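Local structure of Baccell_00875 (5NO8) at residues 148-152 against 161-165; 211-215 against 594-599; 48-54 against 180-186. The protein is a bacterial polysaccharide lyase that probably removes the L-rhamnose caps linked to glucuronic acid in complex arabinogalactan proteins. All coordinates share one frame; numbering follows the deposited sequence.

Interaction 1 of 3, residues 148-152 against 161-165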
loop_
_atom_site.group_PDB
_atom_site.type_symbol
_atom_site.label_atom_id
_atom_site.label_comp_id
_atom_site.label_asym_id
_atom_site.label_seq_id
_atom_site.Cartn_x
_atom_site.Cartn_y
_atom_site.Cartn_z
ATOM N N PHE A 148 11.022 6.374 -11.351
ATOM C CA PHE A 148 11.547 6.525 -9.976
ATOM C C PHE A 148 12.104 5.181 -9.504
ATOM O O PHE A 148 11.540 4.108 -9.810
ATOM C CB PHE A 148 10.468 7.011 -9.001
ATOM C CG PHE A 148 10.024 8.425 -9.217
ATOM C CD1 PHE A 148 10.740 9.486 -8.678
ATOM C CD2 PHE A 148 8.859 8.694 -9.933
ATOM C CE1 PHE A 148 10.326 10.805 -8.865
ATOM C CE2 PHE A 148 8.450 10.002 -10.139
ATOM C CZ PHE A 148 9.180 11.051 -9.612
ATOM N N ASN A 149 13.200 5.250 -8.738
ATOM C CA ASN A 149 13.991 4.069 -8.354
ATOM C C ASN A 149 13.386 3.387 -7.128
ATOM O O ASN A 149 13.942 3.442 -6.028
ATOM C CB ASN A 149 15.455 4.512 -8.129
ATOM C CG ASN A 149 16.457 3.386 -8.274
ATOM O OD1 ASN A 149 16.135 2.291 -8.704
ATOM N ND2 ASN A 149 17.715 3.679 -7.912
ATOM N N ASP A 150 12.202 2.813 -7.327
ATOM C CA ASP A 150 11.386 2.225 -6.271
ATOM C C ASP A 150 11.408 0.723 -6.504
ATOM O O ASP A 150 10.637 0.155 -7.302
ATOM C CB ASP A 150 9.955 2.783 -6.305
ATOM C CG ASP A 150 9.122 2.376 -5.087
ATOM O OD1 ASP A 150 9.391 1.303 -4.464
ATOM O OD2 ASP A 150 8.188 3.148 -4.729
ATOM N N ASN A 151 12.350 0.070 -5.839
ATOM C CA ASN A 151 12.520 -1.367 -5.962
ATOM C C ASN A 151 13.355 -1.873 -4.773
ATOM O O ASN A 151 13.863 -1.071 -3.996
ATOM C CB ASN A 151 13.138 -1.729 -7.323
ATOM C CG ASN A 151 14.339 -0.880 -7.651
ATOM O OD1 ASN A 151 15.387 -1.062 -7.043
ATOM N ND2 ASN A 151 14.185 0.075 -8.605
ATOM N N TYR A 152 13.429 -3.191 -4.640
ATOM C CA TYR A 152 13.880 -3.858 -3.434
ATOM C C TYR A 152 15.004 -4.849 -3.733
ATOM O O TYR A 152 14.800 -6.052 -3.614
ATOM C CB TYR A 152 12.712 -4.625 -2.807
ATOM C CG TYR A 152 11.490 -3.811 -2.402
ATOM C CD1 TYR A 152 11.617 -2.568 -1.771
ATOM C CD2 TYR A 152 10.205 -4.344 -2.564
ATOM C CE1 TYR A 152 10.484 -1.841 -1.367
ATOM C CE2 TYR A 152 9.078 -3.639 -2.153
ATOM C CZ TYR A 152 9.206 -2.395 -1.575
ATOM O OH TYR A 152 8.055 -1.691 -1.167
ATOM N N SER A 161 19.689 3.973 -0.885
ATOM C CA SER A 161 19.751 4.259 -2.331
ATOM C C SER A 161 18.498 3.972 -3.157
ATOM O O SER A 161 18.595 3.936 -4.385
ATOM C CB SER A 161 20.896 3.427 -2.941
ATOM O OG SER A 161 22.091 3.648 -2.207
ATOM N N ARG A 162 17.361 3.743 -2.505
ATOM C CA ARG A 162 16.072 3.563 -3.194
ATOM C C ARG A 162 15.033 4.424 -2.512
ATOM O O ARG A 162 15.247 4.912 -1.404
ATOM C CB ARG A 162 15.624 2.103 -3.221
ATOM C CG ARG A 162 16.583 1.137 -3.914
ATOM C CD ARG A 162 16.666 1.438 -5.408
ATOM N NE ARG A 162 17.473 0.466 -6.125
ATOM C CZ ARG A 162 18.810 0.485 -6.186
ATOM N NH1 ARG A 162 19.509 1.426 -5.574
ATOM N NH2 ARG A 162 19.450 -0.465 -6.855
ATOM N N ALA A 163 13.905 4.618 -3.179
ATOM C CA ALA A 163 12.880 5.539 -2.659
ATOM C C ALA A 163 11.486 4.925 -2.695
ATOM O O ALA A 163 11.104 4.306 -3.681
ATOM C CB ALA A 163 12.894 6.826 -3.454
ATOM N N HIS A 164 10.741 5.140 -1.612
ATOM C CA HIS A 164 9.291 4.912 -1.607
ATOM C C HIS A 164 8.649 6.087 -2.352
ATOM O O HIS A 164 8.750 7.242 -1.920
ATOM C CB HIS A 164 8.776 4.842 -0.182
ATOM C CG HIS A 164 9.315 3.682 0.591
ATOM N ND1 HIS A 164 9.267 2.392 0.113
ATOM C CD2 HIS A 164 9.875 3.611 1.824
ATOM C CE1 HIS A 164 9.774 1.576 1.023
ATOM N NE2 HIS A 164 10.163 2.291 2.062
ATOM N N THR A 165 8.003 5.786 -3.471
ATOM C CA THR A 165 7.493 6.819 -4.354
ATOM C C THR A 165 5.996 7.024 -4.111
ATOM O O THR A 165 5.198 6.172 -4.442
ATOM C CB THR A 165 7.827 6.403 -5.793
ATOM O OG1 THR A 165 9.255 6.186 -5.867
ATOM C CG2 THR A 165 7.485 7.467 -6.738
HETATM O O HOH W 1 8.248 0.873 -1.987
HETATM O O HOH W 2 17.697 -2.380 -8.236
#
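The guanidinium of Arg162 is met on one face by the amide of Asn149, ND2 lying 3.8 Å from CZ with the two planes only 21° apart, and at its edge by the amide of Asn151, which is turned steeply to it. Within the guanidinium plane NE donates to Asn151 OD1 at 2.7 Å. In the same plane NH1 reaches back to the carbonyl of Ser161, while a water joins NH2 to Asn151 OD1. Because the arginine chain bends at chi2 (-66°), CD passes over the Asn149 amide and NE turns to Asn151. The Asn151 amide is itself fixed by a bond from ND2 to Asn149 OD1 of 3.0 Å. Of the aromatic rings, Tyr152 CE1 and His164 CE1 approach edge to edge at 4.2 Å, and CG2 of Thr165 lies obliquely to Phe148; outside the segments Phe148 meets Trp72 edge-to-face and Tyr152 packs on His594.

The loop after strand 137-145, with Asn149 at the centre of an inverse gamma turn, thus lies against 163-168, the outermost strand of an eight-stranded antiparallel sheet. Ala163 N bonds Asn149 O at 3.1 Å. One residue on, the Asp150 carboxylate adds a side-chain bond to the strand: its CG stands anti to the backbone N (chi1 -171°), and OD2 accepts from Thr165 N at 2.9 Å, from above the carboxylate plane. A water gathers Asp150 OD1, Tyr152 OH and His164 ND1.

Asp150 forms a salt bridge with Arg215, which should favour its ionised form in this buried setting and offset its closeness to the Ala163 carbonyl, 3.3 Å from OD2 to O. Arg162, by contrast, is held by neutral amide and carbonyl oxygens, so its charge is probably spread over dipoles and water.

Interaction 2 of 3, residues 211-215 against 594-599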
loop_
_atom_site.group_PDB
_atom_site.type_symbol
_atom_site.label_atom_id
_atom_site.label_comp_id
_atom_site.label_asym_id
_atom_site.label_seq_id
_atom_site.Cartn_x
_atom_site.Cartn_y
_atom_site.Cartn_z
ATOM N N ASN A 211 9.628 -10.269 -10.299
ATOM C CA ASN A 211 8.481 -10.687 -9.458
ATOM C C ASN A 211 8.123 -9.582 -8.447
ATOM O O ASN A 211 7.884 -8.460 -8.877
ATOM C CB ASN A 211 8.688 -12.108 -8.848
ATOM C CG ASN A 211 9.967 -12.245 -8.032
ATOM O OD1 ASN A 211 11.061 -12.491 -8.589
ATOM N ND2 ASN A 211 9.845 -12.121 -6.702
ATOM N N SER A 212 8.118 -9.864 -7.137
ATOM C CA SER A 212 7.769 -8.896 -6.102
ATOM C C SER A 212 8.806 -7.825 -5.786
ATOM O O SER A 212 8.514 -6.902 -5.008
ATOM C CB SER A 212 7.452 -9.666 -4.795
ATOM O OG SER A 212 6.595 -10.790 -5.063
ATOM N N GLN A 213 10.013 -7.928 -6.363
ATOM C CA GLN A 213 11.162 -7.170 -5.886
ATOM C C GLN A 213 11.347 -5.809 -6.562
ATOM O O GLN A 213 12.341 -5.121 -6.324
ATOM C CB GLN A 213 12.453 -7.981 -6.084
ATOM C CG GLN A 213 12.396 -9.454 -5.718
ATOM C CD GLN A 213 11.961 -9.695 -4.287
ATOM O OE1 GLN A 213 12.107 -8.832 -3.417
ATOM N NE2 GLN A 213 11.442 -10.884 -4.034
ATOM N N THR A 214 10.385 -5.421 -7.401
ATOM C CA THR A 214 10.423 -4.130 -8.035
ATOM C C THR A 214 9.027 -3.599 -8.212
ATOM O O THR A 214 8.145 -4.370 -8.499
ATOM C CB THR A 214 11.076 -4.205 -9.417
ATOM O OG1 THR A 214 11.068 -2.901 -9.993
ATOM C CG2 THR A 214 10.364 -5.171 -10.372
ATOM N N ARG A 215 8.872 -2.286 -8.091
ATOM C CA ARG A 215 7.595 -1.663 -8.328
ATOM C C ARG A 215 7.331 -1.537 -9.818
ATOM O O ARG A 215 6.200 -1.294 -10.239
ATOM C CB ARG A 215 7.528 -0.323 -7.652
ATOM C CG ARG A 215 6.114 0.207 -7.517
ATOM C CD ARG A 215 6.039 1.236 -6.451
ATOM N NE ARG A 215 4.726 1.859 -6.410
ATOM C CZ ARG A 215 4.477 2.989 -5.773
ATOM N NH1 ARG A 215 5.455 3.633 -5.102
ATOM N NH2 ARG A 215 3.245 3.489 -5.807
ATOM N N HIS A 594 2.778 -4.001 -3.528
ATOM C CA HIS A 594 2.579 -4.074 -4.984
ATOM C C HIS A 594 2.767 -5.452 -5.621
ATOM O O HIS A 594 3.023 -5.566 -6.820
ATOM C CB HIS A 594 3.423 -3.009 -5.692
ATOM C CG HIS A 594 4.900 -3.121 -5.442
ATOM N ND1 HIS A 594 5.660 -4.196 -5.876
ATOM C CD2 HIS A 594 5.750 -2.292 -4.804
ATOM C CE1 HIS A 594 6.914 -4.007 -5.514
ATOM N NE2 HIS A 594 7.005 -2.847 -4.891
ATOM N N TRP A 595 2.533 -6.507 -4.853
ATOM C CA TRP A 595 2.675 -7.882 -5.375
ATOM C C TRP A 595 1.579 -8.886 -5.001
ATOM O O TRP A 595 1.482 -9.944 -5.625
ATOM C CB TRP A 595 4.050 -8.426 -4.940
ATOM C CG TRP A 595 4.219 -8.369 -3.488
ATOM C CD1 TRP A 595 3.852 -9.314 -2.575
ATOM C CD2 TRP A 595 4.762 -7.284 -2.752
ATOM N NE1 TRP A 595 4.144 -8.874 -1.310
ATOM C CE2 TRP A 595 4.680 -7.618 -1.392
ATOM C CE3 TRP A 595 5.304 -6.056 -3.112
ATOM C CZ2 TRP A 595 5.132 -6.769 -0.399
ATOM C CZ3 TRP A 595 5.735 -5.211 -2.130
ATOM C CH2 TRP A 595 5.640 -5.565 -0.784
ATOM N N ASP A 596 0.725 -8.576 -4.028
ATOM C CA ASP A 596 -0.185 -9.600 -3.514
ATOM C C ASP A 596 -1.313 -9.962 -4.457
ATOM O O ASP A 596 -1.863 -11.055 -4.346
ATOM C CB ASP A 596 -0.719 -9.209 -2.131
ATOM C CG ASP A 596 0.353 -9.265 -1.079
ATOM O OD1 ASP A 596 0.804 -10.404 -0.817
ATOM O OD2 ASP A 596 0.780 -8.199 -0.554
ATOM N N GLY A 597 -1.668 -9.064 -5.379
ATOM C CA GLY A 597 -2.622 -9.399 -6.424
ATOM C C GLY A 597 -2.196 -10.579 -7.273
ATOM O O GLY A 597 -3.039 -11.334 -7.764
ATOM N N HIS A 598 -0.886 -10.732 -7.454
ATOM C CA HIS A 598 -0.362 -11.844 -8.227
ATOM C C HIS A 598 -0.488 -13.166 -7.455
ATOM O O HIS A 598 -1.038 -14.144 -7.962
ATOM C CB HIS A 598 1.110 -11.645 -8.611
ATOM C CG HIS A 598 1.637 -12.772 -9.444
ATOM N ND1 HIS A 598 1.309 -12.928 -10.775
ATOM C CD2 HIS A 598 2.387 -13.855 -9.110
ATOM C CE1 HIS A 598 1.864 -14.041 -11.235
ATOM N NE2 HIS A 598 2.526 -14.620 -10.244
ATOM N N TRP A 599 0.043 -13.174 -6.245
ATOM C CA TRP A 599 0.186 -14.415 -5.459
ATOM C C TRP A 599 -1.137 -14.889 -4.861
ATOM O O TRP A 599 -1.318 -16.083 -4.661
ATOM C CB TRP A 599 1.211 -14.233 -4.343
ATOM C CG TRP A 599 2.540 -13.787 -4.837
ATOM C CD1 TRP A 599 3.107 -12.547 -4.679
ATOM C CD2 TRP A 599 3.476 -14.568 -5.586
ATOM N NE1 TRP A 599 4.331 -12.507 -5.299
ATOM C CE2 TRP A 599 4.593 -13.734 -5.853
ATOM C CE3 TRP A 599 3.482 -15.895 -6.054
ATOM C CZ2 TRP A 599 5.714 -14.182 -6.585
ATOM C CZ3 TRP A 599 4.600 -16.348 -6.785
ATOM C CH2 TRP A 599 5.698 -15.484 -7.045
#
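His594 sets its imidazole against Arg215 and the neighbouring backbone. Arg215 CA lies over one face, 3.8 Å from the ring centroid in a CH-pi contact, while CG of the same arginine approaches CD2 at 3.7 Å. Trp595 CE3 occupies the opposite face, so the ring is sandwiched. CE1 is close to two carbonyl oxygens, lying 3.3 Å from Ser212 O and 3.2 Å from Thr214 O. An alanine in place of His594 would probably open a gap between the Arg215 backbone and Trp595 and leave Arg215 CA without the ring face it packs on.

Trp595, at the N-cap position of helix 596-600, packs CB and CG against Ser212 CB, the nearer approach being 3.6 Å from CB to CB. Its CG falls between the backbone N and the carbonyl carbon (chi1 56°), which lays the indole beside the serine; NE1 hydrogen-bonds a glycerol that is probably from the crystallisation liquor. A turn later, Trp599 brings its pyrrole edge to the same serine: NE1 donates to Ser212 OG at 2.9 Å, the oxygen lying close to the indole plane. CZ2 also touches Asn211 CB.

The contact is thus mainly apolar and aromatic, with one directional bond locating the serine against the helix. The charged end of Arg215 is engaged beyond it, by Asp150, Asp608 and Thr165 O, and this probably balances its charge and leaves its aliphatic part to pack on the imidazole.

Interaction 3 of 3, residues 48-54 against 180-186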
loop_
_atom_site.group_PDB
_atom_site.type_symbol
_atom_site.label_atom_id
_atom_site.label_comp_id
_atom_site.label_asym_id
_atom_site.label_seq_id
_atom_site.Cartn_x
_atom_site.Cartn_y
_atom_site.Cartn_z
ATOM N N ASP A 48 24.263 15.025 -1.603
ATOM C CA ASP A 48 23.844 13.760 -1.040
ATOM C C ASP A 48 25.095 12.902 -0.921
ATOM O O ASP A 48 25.631 12.466 -1.946
ATOM C CB ASP A 48 22.831 13.070 -1.964
ATOM C CG ASP A 48 22.351 11.734 -1.428
ATOM O OD1 ASP A 48 22.723 11.357 -0.292
ATOM O OD2 ASP A 48 21.619 11.034 -2.178
ATOM N N ASN A 49 25.545 12.652 0.312
ATOM C CA ASN A 49 26.743 11.803 0.547
ATOM C C ASN A 49 26.578 10.357 0.090
ATOM O O ASN A 49 27.581 9.672 -0.145
ATOM C CB ASN A 49 27.114 11.786 2.046
ATOM C CG ASN A 49 27.575 13.136 2.548
ATOM O OD1 ASN A 49 28.071 13.963 1.787
ATOM N ND2 ASN A 49 27.430 13.356 3.836
ATOM N N ARG A 50 25.331 9.881 -0.023
ATOM C CA ARG A 50 25.066 8.561 -0.545
ATOM C C ARG A 50 25.006 8.499 -2.075
ATOM O O ARG A 50 24.980 7.406 -2.625
ATOM C CB ARG A 50 23.787 8.000 0.076
ATOM C CG ARG A 50 23.843 7.915 1.601
ATOM C CD ARG A 50 22.499 7.555 2.210
ATOM N NE ARG A 50 22.649 7.185 3.627
ATOM C CZ ARG A 50 22.771 8.048 4.641
ATOM N NH1 ARG A 50 22.768 9.357 4.434
ATOM N NH2 ARG A 50 22.905 7.586 5.892
ATOM N N SER A 51 24.956 9.655 -2.743
ATOM C CA SER A 51 25.007 9.767 -4.205
ATOM C C SER A 51 23.924 8.920 -4.901
ATOM O O SER A 51 24.160 8.275 -5.915
ATOM C CB SER A 51 26.406 9.389 -4.724
ATOM O OG SER A 51 27.374 10.290 -4.208
ATOM N N MET A 52 22.733 8.919 -4.325
ATOM C CA MET A 52 21.647 8.111 -4.863
ATOM C C MET A 52 21.223 8.599 -6.261
ATOM O O MET A 52 21.170 9.799 -6.523
ATOM C CB MET A 52 20.462 8.217 -3.905
ATOM C CG MET A 52 19.197 7.627 -4.442
ATOM S SD MET A 52 18.024 7.543 -3.116
ATOM C CE MET A 52 16.667 7.014 -4.134
ATOM N N ASN A 53 20.916 7.647 -7.126
ATOM C CA ASN A 53 20.256 7.908 -8.413
ATOM C C ASN A 53 18.761 7.705 -8.203
ATOM O O ASN A 53 18.340 6.633 -7.798
ATOM C CB ASN A 53 20.753 6.938 -9.474
ATOM C CG ASN A 53 20.252 7.286 -10.876
ATOM O OD1 ASN A 53 19.527 8.266 -11.083
ATOM N ND2 ASN A 53 20.672 6.496 -11.847
ATOM N N TRP A 54 17.991 8.751 -8.428
ATOM C CA TRP A 54 16.554 8.724 -8.143
ATOM C C TRP A 54 15.749 8.038 -9.230
ATOM O O TRP A 54 14.547 7.764 -9.025
ATOM C CB TRP A 54 16.046 10.132 -7.868
ATOM C CG TRP A 54 16.588 10.632 -6.577
ATOM C CD1 TRP A 54 17.807 11.251 -6.357
ATOM C CD2 TRP A 54 15.989 10.486 -5.294
ATOM N NE1 TRP A 54 17.963 11.521 -5.028
ATOM C CE2 TRP A 54 16.864 11.068 -4.351
ATOM C CE3 TRP A 54 14.771 9.959 -4.849
ATOM C CZ2 TRP A 54 16.562 11.106 -2.986
ATOM C CZ3 TRP A 54 14.472 10.013 -3.508
ATOM C CH2 TRP A 54 15.369 10.579 -2.586
ATOM N N ARG A 180 13.449 8.540 0.504
ATOM C CA ARG A 180 14.495 7.536 0.604
ATOM C C ARG A 180 14.108 6.525 1.670
ATOM O O ARG A 180 13.631 6.901 2.744
ATOM C CB ARG A 180 15.842 8.178 0.953
ATOM C CG ARG A 180 17.041 7.254 0.770
ATOM C CD ARG A 180 18.246 7.865 1.471
ATOM N NE ARG A 180 18.482 9.247 1.056
ATOM C CZ ARG A 180 19.365 9.671 0.152
ATOM N NH1 ARG A 180 20.188 8.844 -0.471
ATOM N NH2 ARG A 180 19.423 10.960 -0.124
ATOM N N MET A 181 14.271 5.248 1.367
ATOM C CA MET A 181 13.645 4.200 2.189
ATOM C C MET A 181 14.174 4.168 3.632
ATOM O O MET A 181 13.417 3.883 4.574
ATOM C CB MET A 181 13.720 2.831 1.519
ATOM C CG MET A 181 12.997 2.757 0.172
ATOM S SD MET A 181 12.970 1.095 -0.466
ATOM C CE MET A 181 12.119 1.314 -2.032
ATOM N N GLY A 182 15.438 4.530 3.816
ATOM C CA GLY A 182 16.012 4.668 5.168
ATOM C C GLY A 182 15.658 5.943 5.891
ATOM O O GLY A 182 16.134 6.170 6.990
ATOM N N ASP A 183 14.876 6.810 5.253
ATOM C CA ASP A 183 14.477 8.105 5.779
ATOM C C ASP A 183 15.574 9.156 5.844
ATOM O O ASP A 183 15.333 10.237 6.361
ATOM C CB ASP A 183 13.770 7.993 7.145
ATOM C CG ASP A 183 12.930 9.224 7.474
ATOM O OD1 ASP A 183 12.123 9.632 6.619
ATOM O OD2 ASP A 183 13.089 9.789 8.569
ATOM N N PHE A 184 16.755 8.887 5.285
ATOM C CA PHE A 184 17.841 9.863 5.339
ATOM C C PHE A 184 17.592 10.927 4.266
ATOM O O PHE A 184 17.298 10.591 3.128
ATOM C CB PHE A 184 19.201 9.218 5.073
ATOM C CG PHE A 184 19.488 8.020 5.927
ATOM C CD1 PHE A 184 19.717 8.166 7.288
ATOM C CD2 PHE A 184 19.531 6.738 5.367
ATOM C CE1 PHE A 184 19.983 7.054 8.085
ATOM C CE2 PHE A 184 19.795 5.630 6.158
ATOM C CZ PHE A 184 20.023 5.787 7.516
ATOM N N THR A 185 17.732 12.183 4.654
ATOM C CA THR A 185 17.631 13.318 3.745
ATOM C C THR A 185 18.897 13.375 2.879
ATOM O O THR A 185 19.916 12.790 3.251
ATOM C CB THR A 185 17.495 14.629 4.526
ATOM O OG1 THR A 185 18.613 14.786 5.405
ATOM C CG2 THR A 185 16.215 14.638 5.368
ATOM N N PRO A 186 18.848 14.017 1.707
ATOM C CA PRO A 186 17.643 14.605 1.124
ATOM C C PRO A 186 16.690 13.594 0.491
ATOM O O PRO A 186 17.078 12.499 0.088
ATOM C CB PRO A 186 18.207 15.491 0.020
ATOM C CG PRO A 186 19.416 14.747 -0.434
ATOM C CD PRO A 186 20.009 14.166 0.815
HETATM O O HOH W 3 21.894 11.027 2.267
#
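Asp48 and Arg180 approach from opposite directions, with carboxylate and guanidinium planes 78° apart. The arginine grips end-on: NH1 and NH2 both donate to Asp48 OD2 in the guanidinium plane, at 3.1 and 3.0 Å. NH1 reaches OD2 on its syn side, whereas NH2 comes from above the carboxylate plane. Met52 N is a third donor to OD2. A bend at chi3 (-52°) turns the arginine head so that NE donates to Phe184 O and NH2 to Pro186 O, 2.8 Å away; NH1 has a further acceptor in Asn160 O. All three nitrogens are therefore engaged, and the salt bridge is likely to keep both groups charged despite their burial.

Met52 runs antiparallel past the arginine, SD 3.7 Å from NH1. Trp54 stands across it at about a right angle, CZ2 over one face of the guanidinium and 3.4 Å from Pro186 O, which lies at the indole edge.

Arg50, by contrast, spreads its guanidinium flat on Phe184 in a cation-pi stack, planes 8° apart and centres separated by 3.8 Å, with NH2 above the middle of the ring; Gly182 O lies over the opposite face. Arg50 NE bonds Asn160, and a water bridges NH1 to Asp48 OD1 and Thr185 O.

Asp48 OD1 accepts from Arg50 N, 3.0 Å away, forming an Asx turn within the type I turn from Asp48 to Ser51. The arrangement is that of a turn fastened by a buried salt bridge to the connection between antiparallel strands 175-180 and 187-194, which includes a cis peptide before Pro186.

In the fold
All three contacts are largely buried; interaction 3 lies furthest from the chain centre, and its Arg50-Phe184 stack is partly exposed. Interactions 1 and 3 serve the same antiparallel sheet: residues 161-165 enter its outermost strand, 163-168, and the loop of interaction 3 leaves the adjacent strand 175-180. Backbone bonds from Asn149 N to Trp54 O and Met181 N to Arg162 O join them. Interaction 2 instead reaches across the sequence to helix 596-600. It is tied to interaction 1 by the backbone bond of Tyr152 N to Gln213 O and by Tyr152 packing on His594, besides Arg215. Aromatic packing dominates interaction 2, amide, carboxylate and water bonds interaction 1, and the Asp48-Arg180 salt bridge interaction 3.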